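Local coordinates for protein geranylgeranyl pyrophosphate synthase (Corynebacterium glutamicum, PDB 3LMD) that probably catalyses the chain elongation of isoprenyl diphosphates in isoprenoid biosynthesis, as a metal-dependent trans-prenyltransferase of the FPP/GGPP synthase family, at residues P256-R261 against V297-L301. Residues are numbered along the deposited sequence; the frame is centred on the assembly and turned at random.
Sequences PGTDLR and VNHVL
Gly257, at phi 69° and psi 48°, is the N-cap of the short helix 258-262, whose first turn runs through Thr258 to Arg261; residues 297-301 form a full turn inside helix 294-306, with Leu301 N hydrogen-bonded to Val297 O (2.9 Å). The two turns pair in opposite order, Gly257 CA lying 7.1 Å from Leu301 CA and Arg261 CA 6.9 Å from Val297 CA. Positive phi favours glycine at 257, and so does the packing: an ideal CB would sit 2.9 Å from Leu301 CD2, a clash, whereas Gly257 CA itself lies 4.1 Å from that methyl. Leu260 and Leu301, both with the CA-to-CB bond directed toward the other segment and chi1 m, chi2 t, meet at 3.6 Å between Leu260 CD1 and Leu301 CD2; Leu260 CD1 also reaches Val300 CG1 at 4.0 Å. Val297, chi1 t, sets CG2 3.8 Å from Arg261 CG and over one guanidinium face. Pro256 O approaches Leu301 CD1 at 3.7 Å. Asp259 N hydrogen-bonds Asp244, which ends the second aspartate-rich DDxxD motif, in this family normally a Mg2+-diphosphate site; the contact thus joins the segment after that motif to helix 294-306. There Glu302 and Ser305 bind calcium in a crystal structure of this protein, though no ion is bound to this chain here. With 285 Å² buried, the contact is apolar and van der Waals in character, without polar pairing between the segments.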
ATOM      1  N   PRO A 256     -13.269  -9.333 -31.514  1.00 81.50           N
ATOM      2  CA  PRO A 256     -12.555  -8.067 -31.556  1.00 77.72           C
ATOM      3  C   PRO A 256     -11.021  -8.163 -31.613  1.00 70.37           C
ATOM      4  O   PRO A 256     -10.410  -7.498 -32.447  1.00 74.83           O
ATOM      5  CB  PRO A 256     -13.029  -7.379 -30.269  1.00 77.20           C
ATOM      6  CG  PRO A 256     -14.478  -7.825 -30.150  1.00 83.33           C
ATOM      7  CD  PRO A 256     -14.593  -9.172 -30.882  1.00 84.78           C
ATOM      8  N   GLY A 257     -10.401  -8.957 -30.742  1.00 63.77           N
ATOM      9  CA  GLY A 257      -8.933  -8.984 -30.650  1.00 57.10           C
ATOM     10  C   GLY A 257      -8.309  -7.709 -30.073  1.00 65.18           C
ATOM     11  O   GLY A 257      -7.333  -7.160 -30.614  1.00 61.21           O
ATOM     12  N   THR A 258      -8.849  -7.237 -28.953  1.00 60.55           N
ATOM     13  CA  THR A 258      -8.409  -5.959 -28.390  1.00 63.78           C
ATOM     14  C   THR A 258      -7.014  -6.002 -27.720  1.00 59.07           C
ATOM     15  O   THR A 258      -6.302  -4.997 -27.713  1.00 60.05           O
ATOM     16  CB  THR A 258      -9.495  -5.348 -27.463  1.00 66.53           C
ATOM     17  OG1 THR A 258      -9.473  -6.002 -26.192  1.00 71.45           O
ATOM     18  CG2 THR A 258     -10.882  -5.526 -28.087  1.00 67.77           C
ATOM     19  N   ASP A 259      -6.614  -7.158 -27.182  1.00 55.15           N
ATOM     20  CA  ASP A 259      -5.243  -7.330 -26.647  1.00 55.66           C
ATOM     21  C   ASP A 259      -4.184  -7.088 -27.739  1.00 54.14           C
ATOM     22  O   ASP A 259      -3.156  -6.432 -27.517  1.00 54.01           O
ATOM     23  CB  ASP A 259      -5.037  -8.744 -26.065  1.00 54.69           C
ATOM     24  CG  ASP A 259      -5.778  -8.974 -24.750  1.00 57.40           C
ATOM     25  OD1 ASP A 259      -5.854  -8.029 -23.945  1.00 57.97           O
ATOM     26  OD2 ASP A 259      -6.271 -10.112 -24.511  1.00 56.49           O
ATOM     27  N   LEU A 260      -4.428  -7.644 -28.920  1.00 53.44           N
ATOM     28  CA  LEU A 260      -3.482  -7.496 -30.029  1.00 59.76           C
ATOM     29  C   LEU A 260      -3.132  -6.043 -30.323  1.00 61.22           C
ATOM     30  O   LEU A 260      -1.954  -5.698 -30.445  1.00 66.85           O
ATOM     31  CB  LEU A 260      -4.035  -8.152 -31.293  1.00 54.34           C
ATOM     32  CG  LEU A 260      -4.014  -9.671 -31.248  1.00 54.29           C
ATOM     33  CD1 LEU A 260      -4.841 -10.250 -32.389  1.00 56.11           C
ATOM     34  CD2 LEU A 260      -2.574 -10.146 -31.299  1.00 45.81           C
ATOM     35  N   ARG A 261      -4.157  -5.204 -30.457  1.00 67.91           N
ATOM     36  CA  ARG A 261      -3.963  -3.777 -30.739  1.00 72.59           C
ATOM     37  C   ARG A 261      -2.990  -3.126 -29.747  1.00 73.50           C
ATOM     38  O   ARG A 261      -2.150  -2.306 -30.125  1.00 74.27           O
ATOM     39  CB  ARG A 261      -5.313  -3.050 -30.734  1.00 73.56           C
ATOM     40  CG  ARG A 261      -6.357  -3.685 -31.652  1.00 73.26           C
ATOM     41  CD  ARG A 261      -7.648  -2.876 -31.694  1.00 75.85           C
ATOM     42  NE  ARG A 261      -8.678  -3.481 -32.543  1.00 73.65           N
ATOM     43  CZ  ARG A 261      -8.889  -3.158 -33.819  1.00 76.69           C
ATOM     44  NH1 ARG A 261      -8.135  -2.239 -34.415  1.00 72.26           N
ATOM     45  NH2 ARG A 261      -9.851  -3.759 -34.506  1.00 73.50           N
ATOM     46  N   VAL A 297      -4.842  -6.072 -37.874  1.00 52.86           N
ATOM     47  CA  VAL A 297      -5.431  -6.831 -36.776  1.00 53.42           C
ATOM     48  C   VAL A 297      -6.254  -7.999 -37.307  1.00 53.92           C
ATOM     49  O   VAL A 297      -6.066  -9.145 -36.886  1.00 52.22           O
ATOM     50  CB  VAL A 297      -6.315  -5.945 -35.866  1.00 51.41           C
ATOM     51  CG1 VAL A 297      -7.200  -6.803 -34.977  1.00 46.54           C
ATOM     52  CG2 VAL A 297      -5.446  -5.018 -35.037  1.00 53.56           C
ATOM     53  N   ASN A 298      -7.164  -7.699 -38.232  1.00 47.71           N
ATOM     54  CA  ASN A 298      -7.991  -8.704 -38.861  1.00 49.00           C
ATOM     55  C   ASN A 298      -7.157  -9.819 -39.528  1.00 41.95           C
ATOM     56  O   ASN A 298      -7.515 -10.993 -39.474  1.00 44.38           O
ATOM     57  CB  ASN A 298      -8.909  -8.045 -39.892  1.00 56.64           C
ATOM     58  CG  ASN A 298      -9.929  -9.005 -40.462  1.00 73.31           C
ATOM     59  OD1 ASN A 298     -10.705  -9.613 -39.724  1.00 89.36           O
ATOM     60  ND2 ASN A 298      -9.940  -9.146 -41.784  1.00 82.03           N
ATOM     61  N   HIS A 299      -6.058  -9.441 -40.166  1.00 43.94           N
ATOM     62  CA  HIS A 299      -5.229 -10.399 -40.874  1.00 43.74           C
ATOM     63  C   HIS A 299      -4.547 -11.311 -39.839  1.00 41.36           C
ATOM     64  O   HIS A 299      -4.506 -12.523 -40.000  1.00 39.36           O
ATOM     65  CB  HIS A 299      -4.200  -9.673 -41.755  1.00 47.65           C
ATOM     66  CG  HIS A 299      -3.293 -10.594 -42.516  1.00 39.75           C
ATOM     67  ND1 HIS A 299      -3.766 -11.625 -43.300  1.00 43.39           N
ATOM     68  CD2 HIS A 299      -1.942 -10.638 -42.610  1.00 39.40           C
ATOM     69  CE1 HIS A 299      -2.744 -12.272 -43.839  1.00 42.75           C
ATOM     70  NE2 HIS A 299      -1.625 -11.695 -43.434  1.00 45.76           N
ATOM     71  N   VAL A 300      -4.033 -10.717 -38.769  1.00 40.86           N
ATOM     72  CA  VAL A 300      -3.459 -11.484 -37.666  1.00 37.73           C
ATOM     73  C   VAL A 300      -4.465 -12.457 -37.035  1.00 41.33           C
ATOM     74  O   VAL A 300      -4.156 -13.634 -36.836  1.00 35.36           O
ATOM     75  CB  VAL A 300      -2.863 -10.577 -36.593  1.00 45.21           C
ATOM     76  CG1 VAL A 300      -2.393 -11.417 -35.382  1.00 35.90           C
ATOM     77  CG2 VAL A 300      -1.715  -9.789 -37.176  1.00 37.09           C
ATOM     78  N   LEU A 301      -5.669 -11.978 -36.735  1.00 39.75           N
ATOM     79  CA  LEU A 301      -6.720 -12.855 -36.218  1.00 41.83           C
ATOM     80  C   LEU A 301      -7.014 -14.009 -37.181  1.00 43.19           C
ATOM     81  O   LEU A 301      -7.331 -15.113 -36.762  1.00 35.46           O
ATOM     82  CB  LEU A 301      -8.012 -12.067 -35.955  1.00 40.47           C
ATOM     83  CG  LEU A 301      -7.988 -11.064 -34.789  1.00 44.21           C
ATOM     84  CD1 LEU A 301      -9.224 -10.143 -34.823  1.00 49.74           C
ATOM     85  CD2 LEU A 301      -7.883 -11.782 -33.438  1.00 40.20           C
TER